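ATP-dependent zinc metalloprotease FtsH (Thermotoga maritima, PDB 4M8A) probably degrades cytoplasmic and membrane proteins as a processive, ATP-dependent zinc metallopeptidase and takes part in quality control of integral membrane proteins. Local coordinates at residues T10-M15 and G32-Y37; V36-K39 and V43-V46; P49-V52 and Q56-E59. All coordinates share one frame; numbering follows the deposited sequence.

Overall arrangement
Contacts 1 and 2 share strand 33-38 and meet at Val36; their centres lie about 7 Å apart. Contact 1 is core: helix 9-17 packs on the sheet through apolar side chains, without a hydrogen bond. Contact 2 ties strand 33-38 to strand 43-47, an outermost strand within the chain. It is partly buried and adds paired backbone hydrogen bonds to its side-chain packing. Contact 3 is buried and lacks hydrogen bonds, mixing a methyl contact with methyl-on-carbonyl packing. It joins the 49-52 turn to helix 55-63, about 16 Å from contact 2 between centres. Leu34 links contacts 1 and 3 by touching Ala51. Contacts 1 and 3 both reach a second subunit; contact 2 touches no other chain.

Contact 1: T10-M15 and G32-Y37; sequences TSFVQM and GVLRVY
The Phe12 ring meets Leu34 and Val36 obliquely, with different ring carbons. CD1 of Phe12 lies 3.6 Å from CG2 of Val36, and the neighbouring CE1 touches the same methyl. At the opposite corner of the ring, on the same side of its plane, CE2 of Phe12 is 3.8 Å from CD1 of Leu34. That methyl makes an off-centre CH-pi contact, with Leu34 CD1 4.3 Å from the centroid of the Phe12 ring. Phe12 carries CG anti to its own N (chi1 164°), which sends the ring from the helix to the strand. Val36 meets it with both methyls, CG2 being the closer. Met15 adds a looser touch one turn on, its CE 4.5 Å from CG1 of Val36. No hydrogen bond crosses, so apolar packing alone carries the contact. The helix and strand segments approach to 11.1 Å between axes, at an angle of 38°. This is helix-on-sheet packing in the core of the FtsH periplasmic domain. Thr10 OG1 is hydrogen-bonded to Ile66 O and Val68 N of the second subunit. Leu7 covers Phe12 and Met15 from the preceding loop. Phe12 also packs on Val26 of strand 23-29 and Val46 of strand 43-47, so it reaches three neighbouring strands.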
ATOM      1  N   THR B  10     -13.216 -10.955 -12.175  1.00 15.84           N
ATOM      2  CA  THR B  10     -13.850  -9.832 -11.491  1.00 17.77           C
ATOM      3  C   THR B  10     -14.195 -10.171 -10.043  1.00 19.02           C
ATOM      4  O   THR B  10     -13.936  -9.380  -9.132  1.00 19.70           O
ATOM      5  CB  THR B  10     -15.110  -9.391 -12.237  1.00 16.45           C
ATOM      6  OG1 THR B  10     -14.740  -9.055 -13.572  1.00 17.64           O
ATOM      7  CG2 THR B  10     -15.732  -8.164 -11.588  1.00 20.32           C
ATOM      8  N   SER B  11     -14.762 -11.355  -9.833  1.00 16.73           N
ATOM      9  CA  SER B  11     -15.139 -11.777  -8.490  1.00 19.36           C
ATOM     10  C   SER B  11     -13.904 -11.988  -7.611  1.00 17.99           C
ATOM     11  O   SER B  11     -13.942 -11.709  -6.413  1.00 20.88           O
ATOM     12  CB  SER B  11     -16.008 -13.035  -8.524  1.00 21.76           C
ATOM     13  OG  SER B  11     -17.317 -12.757  -9.013  1.00 25.46           O
ATOM     14  N   PHE B  12     -12.814 -12.451  -8.215  1.00 16.71           N
ATOM     15  CA  PHE B  12     -11.541 -12.603  -7.515  1.00 16.20           C
ATOM     16  C   PHE B  12     -11.044 -11.251  -7.019  1.00 17.33           C
ATOM     17  O   PHE B  12     -10.685 -11.105  -5.851  1.00 17.62           O
ATOM     18  CB  PHE B  12     -10.503 -13.235  -8.446  1.00 14.00           C
ATOM     19  CG  PHE B  12      -9.078 -13.086  -7.973  1.00 13.92           C
ATOM     20  CD1 PHE B  12      -8.653 -13.671  -6.789  1.00 14.36           C
ATOM     21  CD2 PHE B  12      -8.160 -12.370  -8.731  1.00 16.54           C
ATOM     22  CE1 PHE B  12      -7.337 -13.527  -6.357  1.00 14.97           C
ATOM     23  CE2 PHE B  12      -6.846 -12.229  -8.314  1.00 17.25           C
ATOM     24  CZ  PHE B  12      -6.428 -12.811  -7.126  1.00 15.35           C
ATOM     25  N   VAL B  13     -11.019 -10.262  -7.910  1.00 15.90           N
ATOM     26  CA  VAL B  13     -10.610  -8.915  -7.519  1.00 17.71           C
ATOM     27  C   VAL B  13     -11.509  -8.385  -6.403  1.00 18.63           C
ATOM     28  O   VAL B  13     -11.012  -7.790  -5.439  1.00 21.71           O
ATOM     29  CB  VAL B  13     -10.563  -7.957  -8.733  1.00 18.10           C
ATOM     30  CG1 VAL B  13     -10.310  -6.545  -8.290  1.00 18.75           C
ATOM     31  CG2 VAL B  13      -9.490  -8.415  -9.717  1.00 21.20           C
ATOM     32  N   GLN B  14     -12.819  -8.642  -6.532  0.54 18.65           N
ATOM     33  CA  GLN B  14     -13.842  -8.308  -5.522  0.54 18.97           C
ATOM     34  C   GLN B  14     -13.506  -8.868  -4.135  0.54 18.06           C
ATOM     35  O   GLN B  14     -13.724  -8.217  -3.106  0.54 19.64           O
ATOM     36  CB  GLN B  14     -15.226  -8.840  -5.954  0.54 21.03           C
ATOM     37  CG  GLN B  14     -16.081  -7.880  -6.791  0.54 20.57           C
ATOM     38  CD  GLN B  14     -17.326  -8.518  -7.432  0.54 21.41           C
ATOM     39  OE1 GLN B  14     -17.634  -9.694  -7.226  0.54 23.20           O
ATOM     40  NE2 GLN B  14     -18.040  -7.724  -8.221  0.54 21.61           N
ATOM     41  N   MET B  15     -12.984 -10.088  -4.121  1.00 19.13           N
ATOM     42  CA  MET B  15     -12.592 -10.772  -2.887  1.00 19.48           C
ATOM     43  C   MET B  15     -11.318 -10.202  -2.285  1.00 20.90           C
ATOM     44  O   MET B  15     -11.201 -10.057  -1.065  1.00 22.08           O
ATOM     45  CB  MET B  15     -12.429 -12.268  -3.137  1.00 19.15           C
ATOM     46  CG  MET B  15     -13.746 -12.954  -3.311  1.00 25.92           C
ATOM     47  SD  MET B  15     -13.531 -14.670  -3.761  1.00 31.17           S
ATOM     48  CE  MET B  15     -12.460 -15.228  -2.454  1.00 31.21           C
ATOM     49  N   GLY B  32      -1.371 -20.290 -16.120  1.00 15.17           N
ATOM     50  CA  GLY B  32      -2.271 -19.146 -16.187  1.00 14.24           C
ATOM     51  C   GLY B  32      -3.529 -19.269 -15.345  1.00 13.76           C
ATOM     52  O   GLY B  32      -4.432 -18.443 -15.439  1.00 15.41           O
ATOM     53  N   VAL B  33      -3.611 -20.319 -14.540  1.00 13.59           N
ATOM     54  CA  VAL B  33      -4.704 -20.457 -13.594  1.00 13.63           C
ATOM     55  C   VAL B  33      -4.232 -19.986 -12.234  1.00 11.41           C
ATOM     56  O   VAL B  33      -3.116 -20.285 -11.818  1.00 14.06           O
ATOM     57  CB  VAL B  33      -5.153 -21.924 -13.506  1.00 13.43           C
ATOM     58  CG1 VAL B  33      -6.159 -22.128 -12.368  1.00 17.43           C
ATOM     59  CG2 VAL B  33      -5.715 -22.382 -14.842  1.00 14.87           C
ATOM     60  N   LEU B  34      -5.073 -19.212 -11.552  1.00 11.85           N
ATOM     61  CA  LEU B  34      -4.801 -18.846 -10.180  1.00 11.05           C
ATOM     62  C   LEU B  34      -5.631 -19.729  -9.285  1.00 11.53           C
ATOM     63  O   LEU B  34      -6.826 -19.883  -9.496  1.00 14.93           O
ATOM     64  CB  LEU B  34      -5.213 -17.395  -9.904  1.00 12.92           C
ATOM     65  CG  LEU B  34      -4.794 -16.313 -10.893  1.00 17.47           C
ATOM     66  CD1 LEU B  34      -5.333 -14.974 -10.444  1.00 15.56           C
ATOM     67  CD2 LEU B  34      -3.285 -16.263 -11.054  1.00 17.69           C
ATOM     68  N   ARG B  35      -5.008 -20.332  -8.283  0.55  9.92           N
ATOM     69  CA  ARG B  35      -5.775 -21.028  -7.270  0.55  8.95           C
ATOM     70  C   ARG B  35      -5.835 -20.129  -6.056  0.55  9.71           C
ATOM     71  O   ARG B  35      -4.802 -19.690  -5.532  0.55 10.22           O
ATOM     72  CB  ARG B  35      -5.147 -22.370  -6.928  0.55 13.62           C
ATOM     73  CG  ARG B  35      -5.365 -23.427  -7.984  0.55 16.21           C
ATOM     74  CD  ARG B  35      -5.069 -24.783  -7.406  0.55 16.58           C
ATOM     75  NE  ARG B  35      -3.790 -25.291  -7.871  0.55 26.62           N
ATOM     76  CZ  ARG B  35      -2.681 -25.310  -7.146  0.55 25.28           C
ATOM     77  NH1 ARG B  35      -2.673 -24.849  -5.895  0.55 23.30           N
ATOM     78  NH2 ARG B  35      -1.579 -25.808  -7.676  0.55  8.07           N
ATOM     79  N   VAL B  36      -7.053 -19.838  -5.633  1.00 10.26           N
ATOM     80  CA  VAL B  36      -7.303 -18.832  -4.612  1.00 11.27           C
ATOM     81  C   VAL B  36      -7.895 -19.496  -3.367  1.00  9.36           C
ATOM     82  O   VAL B  36      -8.951 -20.111  -3.417  1.00 13.19           O
ATOM     83  CB  VAL B  36      -8.262 -17.754  -5.142  1.00 12.47           C
ATOM     84  CG1 VAL B  36      -8.533 -16.695  -4.082  1.00 13.41           C
ATOM     85  CG2 VAL B  36      -7.704 -17.131  -6.425  1.00 13.09           C
ATOM     86  N   TYR B  37      -7.189 -19.377  -2.257  1.00 10.82           N
ATOM     87  CA  TYR B  37      -7.594 -19.988  -1.001  1.00 11.32           C
ATOM     88  C   TYR B  37      -8.138 -18.930  -0.058  1.00 10.51           C
ATOM     89  O   TYR B  37      -7.593 -17.836   0.033  1.00 13.00           O
ATOM     90  CB  TYR B  37      -6.400 -20.693  -0.350  1.00 11.25           C
ATOM     91  CG  TYR B  37      -5.837 -21.825  -1.169  1.00 10.44           C
ATOM     92  CD1 TYR B  37      -4.936 -21.587  -2.215  1.00 10.90           C
ATOM     93  CD2 TYR B  37      -6.201 -23.141  -0.903  1.00 10.24           C
ATOM     94  CE1 TYR B  37      -4.421 -22.637  -2.964  1.00 12.80           C
ATOM     95  CE2 TYR B  37      -5.692 -24.191  -1.644  1.00 13.86           C
ATOM     96  CZ  TYR B  37      -4.809 -23.937  -2.678  1.00 12.99           C
ATOM     97  OH  TYR B  37      -4.314 -24.992  -3.429  1.00 17.56           O
TER

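Contact 2: V36-K39 and V43-V46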
ATOM      1  N   VAL B  36      -7.053 -19.838  -5.633  1.00 10.26           N
ATOM      2  CA  VAL B  36      -7.303 -18.832  -4.612  1.00 11.27           C
ATOM      3  C   VAL B  36      -7.895 -19.496  -3.367  1.00  9.36           C
ATOM      4  O   VAL B  36      -8.951 -20.111  -3.417  1.00 13.19           O
ATOM      5  CB  VAL B  36      -8.262 -17.754  -5.142  1.00 12.47           C
ATOM      6  CG1 VAL B  36      -8.533 -16.695  -4.082  1.00 13.41           C
ATOM      7  CG2 VAL B  36      -7.704 -17.131  -6.425  1.00 13.09           C
ATOM      8  N   TYR B  37      -7.189 -19.377  -2.257  1.00 10.82           N
ATOM      9  CA  TYR B  37      -7.594 -19.988  -1.001  1.00 11.32           C
ATOM     10  C   TYR B  37      -8.138 -18.930  -0.058  1.00 10.51           C
ATOM     11  O   TYR B  37      -7.593 -17.836   0.033  1.00 13.00           O
ATOM     12  CB  TYR B  37      -6.400 -20.693  -0.350  1.00 11.25           C
ATOM     13  CG  TYR B  37      -5.837 -21.825  -1.169  1.00 10.44           C
ATOM     14  CD1 TYR B  37      -4.936 -21.587  -2.215  1.00 10.90           C
ATOM     15  CD2 TYR B  37      -6.201 -23.141  -0.903  1.00 10.24           C
ATOM     16  CE1 TYR B  37      -4.421 -22.637  -2.964  1.00 12.80           C
ATOM     17  CE2 TYR B  37      -5.692 -24.191  -1.644  1.00 13.86           C
ATOM     18  CZ  TYR B  37      -4.809 -23.937  -2.678  1.00 12.99           C
ATOM     19  OH  TYR B  37      -4.314 -24.992  -3.429  1.00 17.56           O
ATOM     20  N   THR B  38      -9.195 -19.272   0.659  1.00 14.86           N
ATOM     21  CA  THR B  38      -9.810 -18.358   1.597  1.00 16.21           C
ATOM     22  C   THR B  38      -9.570 -18.783   3.037  1.00 17.33           C
ATOM     23  O   THR B  38      -9.306 -19.959   3.328  1.00 19.74           O
ATOM     24  CB  THR B  38     -11.317 -18.243   1.380  1.00 22.24           C
ATOM     25  OG1 THR B  38     -11.922 -19.523   1.591  1.00 20.73           O
ATOM     26  CG2 THR B  38     -11.621 -17.762  -0.019  1.00 23.69           C
ATOM     27  N   LYS B  39      -9.684 -17.817   3.941  1.00 19.13           N
ATOM     28  CA  LYS B  39      -9.480 -18.070   5.359  1.00 22.61           C
ATOM     29  C   LYS B  39     -10.524 -19.015   5.926  1.00 23.31           C
ATOM     30  O   LYS B  39     -10.276 -19.657   6.950  1.00 27.23           O
ATOM     31  CB  LYS B  39      -9.473 -16.757   6.137  1.00 23.34           C
ATOM     32  CG  LYS B  39      -8.324 -15.847   5.736  1.00 25.63           C
ATOM     33  CD  LYS B  39      -8.240 -14.598   6.599  1.00 27.50           C
ATOM     34  CE  LYS B  39      -7.103 -13.699   6.115  1.00 30.55           C
ATOM     35  NZ  LYS B  39      -7.068 -12.392   6.838  1.00 35.70           N
ATOM     36  N   VAL B  43     -11.419 -23.158  -1.742  1.00 13.72           N
ATOM     37  CA  VAL B  43     -10.459 -22.932  -2.810  1.00 12.68           C
ATOM     38  C   VAL B  43     -11.219 -22.713  -4.114  1.00 13.24           C
ATOM     39  O   VAL B  43     -12.242 -23.355  -4.379  1.00 15.81           O
ATOM     40  CB  VAL B  43      -9.415 -24.068  -2.924  1.00 13.40           C
ATOM     41  CG1 VAL B  43     -10.083 -25.399  -3.280  1.00 17.24           C
ATOM     42  CG2 VAL B  43      -8.361 -23.720  -3.967  1.00 14.43           C
ATOM     43  N   TYR B  44     -10.719 -21.774  -4.907  1.00 13.02           N
ATOM     44  CA  TYR B  44     -11.330 -21.372  -6.154  1.00 13.62           C
ATOM     45  C   TYR B  44     -10.294 -21.419  -7.254  1.00 13.03           C
ATOM     46  O   TYR B  44      -9.095 -21.256  -7.003  1.00 14.24           O
ATOM     47  CB  TYR B  44     -11.862 -19.944  -6.041  1.00 17.14           C
ATOM     48  CG  TYR B  44     -12.923 -19.775  -4.987  1.00 17.09           C
ATOM     49  CD1 TYR B  44     -14.260 -20.012  -5.284  1.00 21.48           C
ATOM     50  CD2 TYR B  44     -12.590 -19.411  -3.684  1.00 18.50           C
ATOM     51  CE1 TYR B  44     -15.235 -19.865  -4.323  1.00 22.88           C
ATOM     52  CE2 TYR B  44     -13.559 -19.272  -2.708  1.00 18.87           C
ATOM     53  CZ  TYR B  44     -14.883 -19.497  -3.031  1.00 23.57           C
ATOM     54  OH  TYR B  44     -15.873 -19.354  -2.069  1.00 28.07           O
ATOM     55  N   GLU B  45     -10.762 -21.617  -8.478  1.00 12.97           N
ATOM     56  CA  GLU B  45      -9.910 -21.605  -9.650  1.00 14.80           C
ATOM     57  C   GLU B  45     -10.290 -20.427 -10.544  1.00 14.14           C
ATOM     58  O   GLU B  45     -11.452 -20.279 -10.938  1.00 16.40           O
ATOM     59  CB  GLU B  45     -10.054 -22.943 -10.394  1.00 22.70           C
ATOM     60  CG  GLU B  45      -9.470 -22.981 -11.778  1.00 34.66           C
ATOM     61  CD  GLU B  45      -9.573 -24.359 -12.415  1.00 42.03           C
ATOM     62  OE1 GLU B  45      -9.544 -25.373 -11.677  1.00 43.58           O
ATOM     63  OE2 GLU B  45      -9.689 -24.422 -13.656  1.00 44.60           O
ATOM     64  N   VAL B  46      -9.304 -19.590 -10.850  1.00 12.83           N
ATOM     65  CA  VAL B  46      -9.520 -18.420 -11.681  1.00 12.67           C
ATOM     66  C   VAL B  46      -8.656 -18.552 -12.937  1.00 12.95           C
ATOM     67  O   VAL B  46      -7.419 -18.563 -12.862  1.00 14.90           O
ATOM     68  CB  VAL B  46      -9.127 -17.112 -10.950  1.00 13.04           C
ATOM     69  CG1 VAL B  46      -9.442 -15.897 -11.835  1.00 15.22           C
ATOM     70  CG2 VAL B  46      -9.833 -17.004  -9.608  1.00 14.67           C
TER
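Val36 and Tyr44 form an antiparallel hydrogen-bonded pair, with Val36 N to Tyr44 O and Tyr44 N to Val36 O both 2.8 Å. The first bond is nearly straight at 171°, the second more bent at 149°. Next to it, Tyr37 and Val43 form a non-hydrogen-bonded pair. Their side chains lie side by side. CG2 of Val43 sits over one face of the Tyr37 ring as a CH-pi contact, 3.8 Å from the centroid and shifted toward the CE2 side. With Val43 CG2 anti to the backbone N, this methyl extends over the ring. The CA of Val43 also makes a CA-H...O contact with Val36 O. These strands are the two arms of a beta hairpin, and strand 43-47 is an outermost strand of the chain's mixed sheet. On the face with Val36, CG2 of Thr38 lies in the plane of the Tyr44 ring, 3.6 Å from CE2 of Tyr44. The hydroxyl of Thr38 turns to the hairpin's connection, where OG1 hydrogen-bonds Asp40 OD1 and Arg42 N. Further along the same face, CG2 of Val36 meets CG2 of Val46 at 3.8 Å. Leu7 touches both Tyr44 and Val46.

Contact 3: P49-V52 and Q56-E59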
ATOM      1  N   PRO B  49      -4.775 -15.843 -17.483  1.00 13.86           N
ATOM      2  CA  PRO B  49      -3.371 -15.834 -17.919  1.00 14.19           C
ATOM      3  C   PRO B  49      -2.723 -14.445 -17.884  1.00 16.17           C
ATOM      4  O   PRO B  49      -1.497 -14.362 -17.805  1.00 16.14           O
ATOM      5  CB  PRO B  49      -3.439 -16.347 -19.362  1.00 16.69           C
ATOM      6  CG  PRO B  49      -4.723 -17.121 -19.440  1.00 17.38           C
ATOM      7  CD  PRO B  49      -5.667 -16.464 -18.479  1.00 13.71           C
ATOM      8  N   TRP B  50      -3.530 -13.387 -17.929  1.00 14.10           N
ATOM      9  CA  TRP B  50      -3.022 -12.015 -17.897  1.00 15.17           C
ATOM     10  C   TRP B  50      -2.466 -11.626 -16.533  1.00 15.90           C
ATOM     11  O   TRP B  50      -1.683 -10.695 -16.425  1.00 18.10           O
ATOM     12  CB  TRP B  50      -4.120 -11.023 -18.280  1.00 15.71           C
ATOM     13  CG  TRP B  50      -5.389 -11.206 -17.495  1.00 14.67           C
ATOM     14  CD1 TRP B  50      -5.716 -10.614 -16.312  1.00 14.77           C
ATOM     15  CD2 TRP B  50      -6.503 -12.032 -17.854  1.00 16.05           C
ATOM     16  NE1 TRP B  50      -6.965 -11.023 -15.904  1.00 16.04           N
ATOM     17  CE2 TRP B  50      -7.471 -11.897 -16.835  1.00 16.20           C
ATOM     18  CE3 TRP B  50      -6.770 -12.890 -18.927  1.00 14.99           C
ATOM     19  CZ2 TRP B  50      -8.693 -12.578 -16.861  1.00 16.62           C
ATOM     20  CZ3 TRP B  50      -7.991 -13.564 -18.959  1.00 15.15           C
ATOM     21  CH2 TRP B  50      -8.935 -13.401 -17.933  1.00 15.48           C
ATOM     22  N   ALA B  51      -2.886 -12.336 -15.492  1.00 15.17           N
ATOM     23  CA  ALA B  51      -2.547 -11.945 -14.138  1.00 14.24           C
ATOM     24  C   ALA B  51      -1.112 -12.293 -13.764  1.00 13.89           C
ATOM     25  O   ALA B  51      -0.549 -11.682 -12.871  1.00 17.94           O
ATOM     26  CB  ALA B  51      -3.510 -12.606 -13.168  1.00 18.21           C
ATOM     27  N   VAL B  52      -0.526 -13.270 -14.444  1.00 17.29           N
ATOM     28  CA  VAL B  52       0.702 -13.888 -13.957  1.00 19.78           C
ATOM     29  C   VAL B  52       1.912 -12.983 -14.043  1.00 20.68           C
ATOM     30  O   VAL B  52       2.932 -13.248 -13.406  1.00 24.78           O
ATOM     31  CB  VAL B  52       1.002 -15.202 -14.694  1.00 22.79           C
ATOM     32  CG1 VAL B  52      -0.253 -16.084 -14.718  1.00 25.42           C
ATOM     33  CG2 VAL B  52       1.521 -14.914 -16.102  1.00 21.24           C
ATOM     34  N   GLN B  56       1.369  -4.962 -10.726  1.00 26.76           N
ATOM     35  CA  GLN B  56       0.511  -4.132  -9.888  1.00 25.48           C
ATOM     36  C   GLN B  56      -0.390  -5.008  -9.025  1.00 21.60           C
ATOM     37  O   GLN B  56      -0.548  -4.762  -7.824  1.00 22.99           O
ATOM     38  CB  GLN B  56      -0.326  -3.196 -10.752  1.00 36.31           C
ATOM     39  CG  GLN B  56      -1.018  -2.096  -9.993  1.00 48.70           C
ATOM     40  CD  GLN B  56      -1.558  -1.040 -10.932  1.00 54.02           C
ATOM     41  OE1 GLN B  56      -0.988  -0.780 -11.991  1.00 58.37           O
ATOM     42  NE2 GLN B  56      -2.663  -0.416 -10.542  1.00 57.81           N
ATOM     43  N   LEU B  57      -0.957  -6.051  -9.633  1.00 19.42           N
ATOM     44  CA  LEU B  57      -1.793  -6.999  -8.901  1.00 17.54           C
ATOM     45  C   LEU B  57      -0.967  -7.735  -7.861  1.00 15.62           C
ATOM     46  O   LEU B  57      -1.370  -7.885  -6.709  1.00 14.35           O
ATOM     47  CB  LEU B  57      -2.427  -8.015  -9.845  1.00 16.89           C
ATOM     48  CG  LEU B  57      -3.124  -9.206  -9.167  1.00 16.64           C
ATOM     49  CD1 LEU B  57      -4.394  -8.786  -8.408  1.00 16.92           C
ATOM     50  CD2 LEU B  57      -3.441 -10.309 -10.182  1.00 17.58           C
ATOM     51  N   ILE B  58       0.205  -8.192  -8.277  1.00 13.22           N
ATOM     52  CA  ILE B  58       1.053  -8.977  -7.387  1.00 12.87           C
ATOM     53  C   ILE B  58       1.515  -8.180  -6.174  1.00 15.18           C
ATOM     54  O   ILE B  58       1.439  -8.660  -5.049  1.00 15.02           O
ATOM     55  CB  ILE B  58       2.238  -9.606  -8.161  1.00 12.35           C
ATOM     56  CG1 ILE B  58       1.670 -10.628  -9.157  1.00 14.86           C
ATOM     57  CG2 ILE B  58       3.217 -10.273  -7.208  1.00 15.27           C
ATOM     58  CD1 ILE B  58       2.628 -11.082 -10.254  1.00 18.24           C
ATOM     59  N   GLU B  59       1.981  -6.960  -6.375  1.00 18.63           N
ATOM     60  CA  GLU B  59       2.452  -6.235  -5.209  1.00 20.67           C
ATOM     61  C   GLU B  59       1.281  -5.815  -4.322  1.00 24.66           C
ATOM     62  O   GLU B  59       1.434  -5.731  -3.105  1.00 24.08           O
ATOM     63  CB  GLU B  59       3.386  -5.080  -5.588  1.00 24.41           C
ATOM     64  CG  GLU B  59       4.654  -5.518  -6.343  1.00 24.87           C
ATOM     65  CD  GLU B  59       5.568  -6.472  -5.562  1.00 31.22           C
ATOM     66  OE1 GLU B  59       5.649  -6.378  -4.314  1.00 32.91           O
ATOM     67  OE2 GLU B  59       6.240  -7.303  -6.211  1.00 26.75           O
TER
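Leu57 lays its CD2 methyl against the CB of Ala51, with Leu57 CD2 and Ala51 CB 3.8 Å apart. The same CD2 skirts the carbonyl oxygen of Ala51. Leu57 has CG anti to the backbone N (chi1 170°), which swings its branched end toward the turn. Ile58 reaches the next part of the turn with the tip of its longer branch. Its CD1 lies 3.8 Å from Val52 O and 4.2 Å from Ala51 O. Ile58 CG1 is anti to the carbonyl carbon (chi1 -66°), and the chain then runs on extended, which brings CD1 to these two oxygens. Val52 points its CB away from the helix and meets Ile58 with its carbonyl oxygen. No hydrogen bond joins the segments. The contact is small, 124 Å² in all. It is local packing of the connection between strand 43-47 and helix 55-63 in the periplasmic domain. The turn has helical backbone angles through Pro49 to Val52. Asp54 OD1 receives a hydrogen bond from Leu57 N near the start of the helix. Ile58 also packs on Trp50 of a third subunit. Leu34 of strand 33-38 touches Ala51, and Val52 and Ile58 both pack on Ile28 of strand 23-29.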